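Long-range contacts in minor fimbrium subunit Mfa5 (Porphyromonas gingivalis ATCC 33277, PDB 6TO1), which serves as an accessory subunit of the minor fimbriae, the surface pili that mediate biofilm formation and adhesion to host cells and other oral bacteria: residues Leu213-Arg217 against Glu304-Tyr309; Asn260-Val266 against Ala369-Ser374; Tyr290-Lys296 against Pro334-Tyr338. All blocks are in the same frame, centred on the assembly; numbering follows the deposited sequence. Where two conformers were deposited one is given.

Contact 1 of 3, residues Leu213-Arg217 against Glu304-Tyr309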
# COMPACT_ATOMS: atom_id res chain seq x y z
N LEU A 213 -24.27 -23.12 -12.69
CA LEU A 213 -23.31 -22.14 -13.17
C LEU A 213 -23.98 -20.92 -13.77
O LEU A 213 -23.49 -19.79 -13.62
CB LEU A 213 -22.37 -22.80 -14.18
CG LEU A 213 -21.43 -23.84 -13.62
CD1 LEU A 213 -20.72 -24.61 -14.71
CD2 LEU A 213 -20.39 -23.19 -12.67
N LYS A 214 -25.10 -21.11 -14.49
CA LYS A 214 -25.83 -19.98 -15.04
C LYS A 214 -26.35 -19.06 -13.94
O LYS A 214 -26.24 -17.84 -14.04
CB LYS A 214 -26.98 -20.47 -15.92
CG LYS A 214 -27.94 -19.37 -16.37
CD LYS A 214 -27.28 -18.33 -17.25
CE LYS A 214 -28.28 -17.23 -17.65
NZ LYS A 214 -27.69 -16.25 -18.63
N MET A 215 -26.90 -19.63 -12.87
CA MET A 215 -27.34 -18.78 -11.76
C MET A 215 -26.17 -18.02 -11.14
O MET A 215 -26.30 -16.84 -10.78
CB MET A 215 -28.07 -19.62 -10.72
CG MET A 215 -28.62 -18.74 -9.61
SD MET A 215 -29.61 -19.67 -8.46
CE MET A 215 -31.17 -19.64 -9.36
N ALA A 216 -25.03 -18.69 -10.99
CA ALA A 216 -23.82 -18.02 -10.52
C ALA A 216 -23.42 -16.86 -11.43
O ALA A 216 -23.02 -15.80 -10.95
CB ALA A 216 -22.68 -19.04 -10.41
N ARG A 217 -23.54 -17.05 -12.76
CA ARG A 217 -23.23 -15.95 -13.67
C ARG A 217 -24.23 -14.81 -13.51
O ARG A 217 -23.85 -13.64 -13.56
CB ARG A 217 -23.20 -16.44 -15.12
CG ARG A 217 -22.14 -17.43 -15.42
CD ARG A 217 -21.83 -17.48 -16.91
NE ARG A 217 -22.96 -17.84 -17.75
CZ ARG A 217 -23.48 -17.06 -18.69
NH1 ARG A 217 -24.48 -17.50 -19.44
NH2 ARG A 217 -23.02 -15.83 -18.89
N GLU A 304 -23.17 -18.62 -26.57
CA GLU A 304 -24.19 -18.40 -25.54
C GLU A 304 -25.59 -18.21 -26.14
O GLU A 304 -26.58 -18.60 -25.52
CB GLU A 304 -23.76 -17.20 -24.69
CG GLU A 304 -24.64 -16.95 -23.48
CD GLU A 304 -24.13 -15.80 -22.65
OE1 GLU A 304 -23.16 -15.14 -23.09
OE2 GLU A 304 -24.66 -15.58 -21.55
N SER A 305 -25.68 -17.66 -27.35
CA SER A 305 -26.98 -17.47 -27.99
C SER A 305 -27.66 -18.78 -28.35
O SER A 305 -28.87 -18.79 -28.66
CB SER A 305 -26.81 -16.59 -29.24
OG SER A 305 -25.99 -17.25 -30.19
N LYS A 306 -26.95 -19.89 -28.29
CA LYS A 306 -27.55 -21.18 -28.61
C LYS A 306 -28.35 -21.80 -27.46
O LYS A 306 -29.08 -22.77 -27.69
CB LYS A 306 -26.44 -22.14 -29.06
CG LYS A 306 -26.25 -22.18 -30.57
CD LYS A 306 -27.19 -23.24 -31.15
CE LYS A 306 -26.98 -23.44 -32.59
NZ LYS A 306 -28.10 -24.24 -33.11
N PHE A 307 -28.24 -21.29 -26.23
CA PHE A 307 -28.98 -21.88 -25.13
C PHE A 307 -30.25 -21.10 -24.83
O PHE A 307 -30.27 -19.86 -24.88
CB PHE A 307 -28.13 -21.98 -23.86
CG PHE A 307 -27.03 -22.97 -23.96
CD1 PHE A 307 -27.28 -24.33 -23.93
CD2 PHE A 307 -25.71 -22.55 -24.10
CE1 PHE A 307 -26.23 -25.25 -24.04
CE2 PHE A 307 -24.69 -23.44 -24.20
CZ PHE A 307 -24.95 -24.81 -24.15
N ASP A 308 -31.31 -21.82 -24.51
CA ASP A 308 -32.56 -21.20 -24.08
C ASP A 308 -32.53 -21.10 -22.56
O ASP A 308 -32.66 -22.10 -21.86
CB ASP A 308 -33.77 -21.99 -24.57
CG ASP A 308 -35.08 -21.32 -24.21
OD1 ASP A 308 -35.09 -20.25 -23.54
OD2 ASP A 308 -36.11 -21.89 -24.61
N TYR A 309 -32.36 -19.87 -22.07
CA TYR A 309 -32.32 -19.61 -20.64
C TYR A 309 -33.62 -19.00 -20.13
O TYR A 309 -33.69 -18.62 -18.96
CB TYR A 309 -31.19 -18.65 -20.32
CG TYR A 309 -29.77 -19.07 -20.63
CD1 TYR A 309 -29.15 -20.10 -19.92
CD2 TYR A 309 -29.04 -18.40 -21.59
CE1 TYR A 309 -27.82 -20.45 -20.18
CE2 TYR A 309 -27.71 -18.73 -21.85
CZ TYR A 309 -27.10 -19.74 -21.13
OH TYR A 309 -25.81 -20.06 -21.39

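Contact 2 of 3, residues Asn260-Val266 against Ala369-Ser374. With PO4 (phosphate ion), chain D.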
# COMPACT_ATOMS: atom_id res chain seq x y z
N ASN A 260 -8.90 -39.68 -22.89
CA ASN A 260 -9.16 -39.01 -21.63
C ASN A 260 -10.08 -37.80 -21.77
O ASN A 260 -10.39 -37.16 -20.75
CB ASN A 260 -7.85 -38.57 -21.00
CG ASN A 260 -6.93 -39.75 -20.69
OD1 ASN A 260 -7.23 -40.58 -19.83
ND2 ASN A 260 -5.82 -39.83 -21.40
N ASP A 261 -10.46 -37.42 -22.99
CA ASP A 261 -11.40 -36.33 -23.16
C ASP A 261 -12.79 -36.75 -22.69
O ASP A 261 -13.21 -37.89 -22.93
CB ASP A 261 -11.48 -35.91 -24.64
CG ASP A 261 -12.13 -34.58 -24.82
OD1 ASP A 261 -11.40 -33.59 -25.06
OD2 ASP A 261 -13.40 -34.53 -24.70
N PRO A 262 -13.51 -35.88 -21.99
CA PRO A 262 -14.90 -36.22 -21.60
C PRO A 262 -15.75 -36.77 -22.76
O PRO A 262 -16.57 -37.66 -22.55
CB PRO A 262 -15.43 -34.88 -21.07
CG PRO A 262 -14.21 -34.22 -20.44
CD PRO A 262 -13.07 -34.58 -21.43
N ILE A 263 -15.55 -36.25 -23.97
CA ILE A 263 -16.29 -36.76 -25.13
C ILE A 263 -16.03 -38.26 -25.30
O ILE A 263 -16.96 -39.08 -25.34
CB ILE A 263 -15.90 -35.98 -26.40
CG1 ILE A 263 -16.38 -34.52 -26.31
CG2 ILE A 263 -16.44 -36.68 -27.65
CD1 ILE A 263 -15.61 -33.52 -27.17
N ASP A 264 -14.75 -38.62 -25.42
CA ASP A 264 -14.37 -40.01 -25.65
C ASP A 264 -14.75 -40.86 -24.46
O ASP A 264 -15.19 -42.00 -24.62
CB ASP A 264 -12.87 -40.09 -25.93
CG ASP A 264 -12.45 -39.31 -27.18
OD1 ASP A 264 -12.76 -38.11 -27.26
OD2 ASP A 264 -11.82 -39.92 -28.11
N LEU A 265 -14.61 -40.32 -23.25
CA LEU A 265 -14.94 -41.07 -22.05
C LEU A 265 -16.42 -41.39 -21.98
O LEU A 265 -16.80 -42.50 -21.58
CB LEU A 265 -14.53 -40.28 -20.81
CG LEU A 265 -13.03 -40.25 -20.52
CD1 LEU A 265 -12.75 -39.20 -19.43
CD2 LEU A 265 -12.56 -41.64 -20.11
N VAL A 266 -17.28 -40.42 -22.28
CA VAL A 266 -18.70 -40.68 -22.14
C VAL A 266 -19.17 -41.63 -23.22
O VAL A 266 -20.07 -42.45 -22.99
CB VAL A 266 -19.52 -39.38 -22.13
CG1 VAL A 266 -19.72 -38.77 -23.50
CG2 VAL A 266 -20.86 -39.64 -21.51
N ALA A 369 -13.04 -40.99 -14.24
CA ALA A 369 -12.35 -40.03 -15.10
C ALA A 369 -13.30 -39.03 -15.77
O ALA A 369 -12.99 -37.84 -15.87
CB ALA A 369 -11.52 -40.75 -16.16
N LEU A 370 -14.46 -39.50 -16.25
CA LEU A 370 -15.39 -38.56 -16.90
C LEU A 370 -15.72 -37.41 -15.97
O LEU A 370 -15.75 -36.23 -16.36
CB LEU A 370 -16.68 -39.27 -17.31
CG LEU A 370 -17.86 -38.43 -17.78
CD1 LEU A 370 -17.46 -37.57 -18.97
CD2 LEU A 370 -19.03 -39.28 -18.11
N ALA A 371 -16.01 -37.73 -14.71
CA ALA A 371 -16.41 -36.71 -13.75
C ALA A 371 -15.26 -35.78 -13.43
O ALA A 371 -15.42 -34.55 -13.47
CB ALA A 371 -16.91 -37.36 -12.47
N ASN A 372 -14.10 -36.34 -13.06
CA ASN A 372 -12.99 -35.48 -12.67
C ASN A 372 -12.49 -34.65 -13.85
O ASN A 372 -12.16 -33.47 -13.70
CB ASN A 372 -11.86 -36.33 -12.09
CG ASN A 372 -12.20 -36.91 -10.73
OD1 ASN A 372 -13.27 -36.65 -10.20
ND2 ASN A 372 -11.29 -37.70 -10.18
N ASN A 373 -12.39 -35.28 -15.03
CA ASN A 373 -11.89 -34.57 -16.20
C ASN A 373 -12.87 -33.51 -16.67
O ASN A 373 -12.46 -32.45 -17.14
CB ASN A 373 -11.56 -35.57 -17.31
CG ASN A 373 -10.35 -36.41 -16.96
OD1 ASN A 373 -9.77 -36.25 -15.89
ND2 ASN A 373 -9.97 -37.31 -17.85
N SER A 374 -14.19 -33.78 -16.56
CA SER A 374 -15.16 -32.73 -16.83
C SER A 374 -14.96 -31.54 -15.89
O SER A 374 -14.96 -30.39 -16.33
CB SER A 374 -16.58 -33.28 -16.71
OG SER A 374 -16.87 -34.12 -17.79
P PO4 D . -8.35 -38.18 -13.02
O1 PO4 D . -8.30 -37.31 -11.78
O2 PO4 D . -8.05 -37.35 -14.26
O3 PO4 D . -7.29 -39.25 -12.97
O4 PO4 D . -9.71 -38.81 -13.17
O HOH W 1 -7.99 -39.40 -17.49

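Contact 3 of 3, residues Tyr290-Lys296 against Pro334-Tyr338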
# COMPACT_ATOMS: atom_id res chain seq x y z
N TYR A 290 -28.95 -46.61 -28.83
CA TYR A 290 -27.77 -46.49 -27.96
C TYR A 290 -26.50 -46.19 -28.75
O TYR A 290 -26.40 -46.50 -29.95
CB TYR A 290 -27.61 -47.77 -27.15
CG TYR A 290 -28.65 -47.89 -26.05
CD1 TYR A 290 -28.43 -47.34 -24.80
CD2 TYR A 290 -29.87 -48.52 -26.28
CE1 TYR A 290 -29.39 -47.41 -23.80
CE2 TYR A 290 -30.82 -48.61 -25.29
CZ TYR A 290 -30.58 -48.06 -24.06
OH TYR A 290 -31.52 -48.12 -23.07
N PRO A 291 -25.53 -45.55 -28.12
CA PRO A 291 -24.37 -45.02 -28.86
C PRO A 291 -23.34 -46.07 -29.22
O PRO A 291 -23.21 -47.12 -28.58
CB PRO A 291 -23.77 -43.98 -27.91
CG PRO A 291 -24.26 -44.37 -26.57
CD PRO A 291 -25.59 -45.01 -26.75
N THR A 292 -22.60 -45.75 -30.27
CA THR A 292 -21.45 -46.50 -30.75
C THR A 292 -20.28 -45.54 -30.87
O THR A 292 -20.39 -44.34 -30.61
CB THR A 292 -21.74 -47.15 -32.10
OG1 THR A 292 -21.82 -46.12 -33.10
CG2 THR A 292 -23.01 -47.96 -32.06
N HIS A 293 -19.12 -46.08 -31.30
CA HIS A 293 -17.96 -45.20 -31.44
C HIS A 293 -18.17 -44.09 -32.45
O HIS A 293 -17.43 -43.09 -32.42
CB HIS A 293 -16.72 -46.03 -31.83
CG HIS A 293 -16.13 -46.80 -30.70
ND1 HIS A 293 -15.59 -46.18 -29.59
CD2 HIS A 293 -16.01 -48.13 -30.49
CE1 HIS A 293 -15.17 -47.10 -28.74
NE2 HIS A 293 -15.40 -48.29 -29.27
N SER A 294 -19.14 -44.22 -33.35
CA SER A 294 -19.41 -43.20 -34.36
C SER A 294 -20.46 -42.18 -33.93
O SER A 294 -20.73 -41.23 -34.66
CB SER A 294 -19.87 -43.87 -35.66
OG SER A 294 -18.82 -44.69 -36.16
N SER A 295 -21.05 -42.35 -32.75
CA SER A 295 -22.07 -41.42 -32.29
C SER A 295 -21.50 -40.04 -31.98
O SER A 295 -20.30 -39.84 -31.80
CB SER A 295 -22.76 -41.98 -31.05
OG SER A 295 -23.47 -43.16 -31.37
N LYS A 296 -22.41 -39.07 -31.86
CA LYS A 296 -22.06 -37.67 -31.68
C LYS A 296 -22.69 -37.19 -30.38
O LYS A 296 -23.83 -37.55 -30.06
CB LYS A 296 -22.54 -36.83 -32.86
CG LYS A 296 -22.10 -37.36 -34.25
CD LYS A 296 -20.61 -37.19 -34.49
CE LYS A 296 -20.28 -37.48 -35.97
NZ LYS A 296 -18.83 -37.38 -36.27
N PRO A 334 -25.54 -41.77 -37.05
CA PRO A 334 -25.10 -42.71 -36.01
C PRO A 334 -25.51 -42.39 -34.59
O PRO A 334 -24.97 -43.01 -33.68
CB PRO A 334 -23.57 -42.65 -36.13
CG PRO A 334 -23.31 -41.22 -36.51
CD PRO A 334 -24.45 -40.86 -37.47
N TYR A 335 -26.44 -41.44 -34.45
CA TYR A 335 -27.16 -41.10 -33.23
C TYR A 335 -26.42 -39.99 -32.48
O TYR A 335 -25.18 -39.90 -32.48
CB TYR A 335 -27.42 -42.31 -32.35
CG TYR A 335 -28.09 -43.42 -33.11
CD1 TYR A 335 -29.20 -43.17 -33.91
CD2 TYR A 335 -27.58 -44.71 -33.06
CE1 TYR A 335 -29.80 -44.20 -34.64
CE2 TYR A 335 -28.17 -45.74 -33.80
CZ TYR A 335 -29.27 -45.47 -34.58
OH TYR A 335 -29.85 -46.51 -35.30
N TYR A 336 -27.24 -39.09 -31.93
CA TYR A 336 -26.83 -37.81 -31.37
C TYR A 336 -27.38 -37.70 -29.95
O TYR A 336 -28.54 -38.04 -29.71
CB TYR A 336 -27.36 -36.64 -32.21
CG TYR A 336 -26.78 -36.64 -33.58
CD1 TYR A 336 -25.80 -35.73 -33.93
CD2 TYR A 336 -27.16 -37.60 -34.52
CE1 TYR A 336 -25.22 -35.75 -35.19
CE2 TYR A 336 -26.58 -37.62 -35.77
CZ TYR A 336 -25.63 -36.71 -36.10
OH TYR A 336 -25.06 -36.72 -37.35
N TYR A 337 -26.55 -37.19 -29.02
CA TYR A 337 -26.90 -37.19 -27.61
C TYR A 337 -26.45 -35.87 -26.99
O TYR A 337 -25.30 -35.47 -27.19
CB TYR A 337 -26.21 -38.33 -26.84
CG TYR A 337 -26.54 -39.67 -27.42
CD1 TYR A 337 -27.59 -40.43 -26.91
CD2 TYR A 337 -25.84 -40.15 -28.51
CE1 TYR A 337 -27.92 -41.64 -27.46
CE2 TYR A 337 -26.18 -41.36 -29.07
CZ TYR A 337 -27.21 -42.09 -28.54
OH TYR A 337 -27.52 -43.31 -29.14
N TYR A 338 -27.35 -35.21 -26.26
CA TYR A 338 -26.93 -34.11 -25.41
C TYR A 338 -26.03 -34.66 -24.31
O TYR A 338 -26.23 -35.78 -23.81
CB TYR A 338 -28.14 -33.36 -24.84
CG TYR A 338 -29.02 -32.76 -25.93
CD1 TYR A 338 -28.72 -31.53 -26.51
CD2 TYR A 338 -30.15 -33.44 -26.38
CE1 TYR A 338 -29.51 -31.01 -27.52
CE2 TYR A 338 -30.97 -32.91 -27.36
CZ TYR A 338 -30.63 -31.72 -27.95
OH TYR A 338 -31.43 -31.19 -28.94
O HOH W 2 -24.12 -45.64 -34.32

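Contact 1 of 3, residues Leu213-Arg217 against Glu304-Tyr309
Glu304 OE2 is gripped by two nitrogens of one guanidinium. Arg217 NH1 donates to Glu304 OE2 at 2.9 Å, and Arg217 NH2 donates to the same Glu304 OE2 at 3.1 Å. Arg217 was modelled in two conformers; these distances are for one. The hold is end-on, and the oxygen lies near the guanidinium plane. The carboxylate plane is turned 70° from the guanidinium plane. Both nitrogens reach OE2 from the same face, from above the carboxylate plane. Glu304 meets the arginine with an extended chain, CG anti to the backbone N (chi1 -174°).

Arg217 has a second acid partner, because its NE forms a salt bridge with Glu347 of helix 340-353. Tyr309 OH is hydrogen-bonded to Glu347 as well. Glu347 thus ties the arginine and the tyrosine together.

Lys214 lies over one face of the Tyr309 ring. Its chain bends at chi2 (63°), which carries the methylenes and the ammonium across the ring. Lys214 NZ is 4.0 Å from the centroid of the Tyr309 ring, a cation-pi contact close to the ring normal. Lys214 CE makes a CH-pi contact with the same face. On the opposite face Phe307 CB sits toward the rim.

This surface contact joins helix 209-220 of the von Willebrand factor type A fold to the long loop between strands 296-298 and 326-327, through a salt bridge beside a cation-pi pair.

Contact 2 of 3, residues Asn260-Val266 against Ala369-Ser374
Leu370 CG stands anti to the backbone N (chi1 169°), and this brings its branch to the facing helix. Asn373 CG lies beside its own backbone N instead (chi1 -70°), with its amide held toward Asn260. The motif is an antiparallel helix pair: the short segments 262-266 and 369-374 run at 164° to each other, with axes 9.2 Å apart.

Leu370 CD1 rests against Pro262 CB and Pro262 O, while Leu370 CD2 meets Val266 CG2 at 3.9 Å. Leu265 CD1 lies over the backbone of Ala369 and Leu370, 3.8 Å from Ala369 CB. Ser374 OG packs on the Pro262 ring and donates to Leu370 O within its own helix.

Helix 262-272 is N-capped by Asp261, whose OD2 accepts from Ile263 N at 2.8 Å. The other oxygen, Asp261 OD1, forms a salt bridge with Arg300.

A phosphate ion, probably from the crystallisation liquor, lies beside Asn373, whose OD1 is 2.6 Å from phosphate O2. Asn372 ND2 gives it a weak hydrogen bond and Lys376 NZ another.

Asn373 ND2 donates to Asn260 O at 2.9 Å, in the carbonyl plane and on a lone pair. A water completes the link, donating to Asn260 OD1 at 2.7 Å and accepting from Asn373 ND2 at 2.9 Å.

Contact 3 of 3, residues Tyr290-Lys296 against Pro334-Tyr338
Ser295 OG donates to Pro334 O at 2.8 Å, from a position tilted out of the carbonyl plane. The same OG accepts from Thr292 N at 2.9 Å, so one hydroxyl links the turn to the facing segment. The torsion matters here: OG sits beside the backbone N of Ser295 (chi1 -65°), within reach of both groups. Pro334 O has a further partner in a water, which donates to it and also lies 2.6 Å from Thr292 OG1.

Two backbone bonds follow. Lys296 N donates to Tyr335 O at 3.0 Å, and Tyr337 N donates to Lys296 O at 2.9 Å. The first is nearly straight, with an N-H...O angle of 165°, and the second is more bent, at 137°. They flank a parallel bridge between Lys296 and Tyr336. Lys296 O also receives a CA-H...O contact from Tyr336 CA.

The side chains of Lys296 and Tyr336 run side by side in the same direction. Lys296 CB is 3.6 Å from Tyr336 CD1, and its CG lies beside CE1. Only CB and CG of the lysine touch the ring; its end leads away. Tyr337 points toward the opposing loop. The Pro291 ring sits over one face of the Tyr337 ring, with CB 3.7 Å from Tyr337 CE2, while Lys296 O and Ser295 OG lie at the ring edge. Beyond the ring, Tyr337 OH is hydrogen-bonded to Asn289 O. Pro334, which follows a cis peptide bond, packs its CB and CG against Ser294 O.

The loop contains a type I beta turn from Thr292 to Ser295. Thr292 OG1 accepts from Ser294 N, which makes an ST turn. Together they lead into strand 296-298, paired parallel with strand 336-338 in a small mixed four-stranded sheet.

How the contacts relate
All three contacts lie on the same side of the chain's centre, and none touches another. Contacts 2 and 3 have centres 16 Å apart. Contact 1 is farther off, its centre 22 Å from that of contact 2 and 25 Å from that of contact 3. Along the chain, contact 3 is nested inside the loop closed by contact 2, while contact 1 crosses both. Helix 340-353 touches contacts 1 and 2. Pro291 of contact 3 packs on Ala270 of helix 262-272, which carries one side of contact 2. Magnesium, bound by Ser135, Ser137 and Thr207, is about 11 Å from the Leu370 side chain. Calcium, bound by Asn280, Asn281, Thr284, Leu286 and Asp319, is about 7 Å from that of Tyr290. The contacts supply none of these ligands.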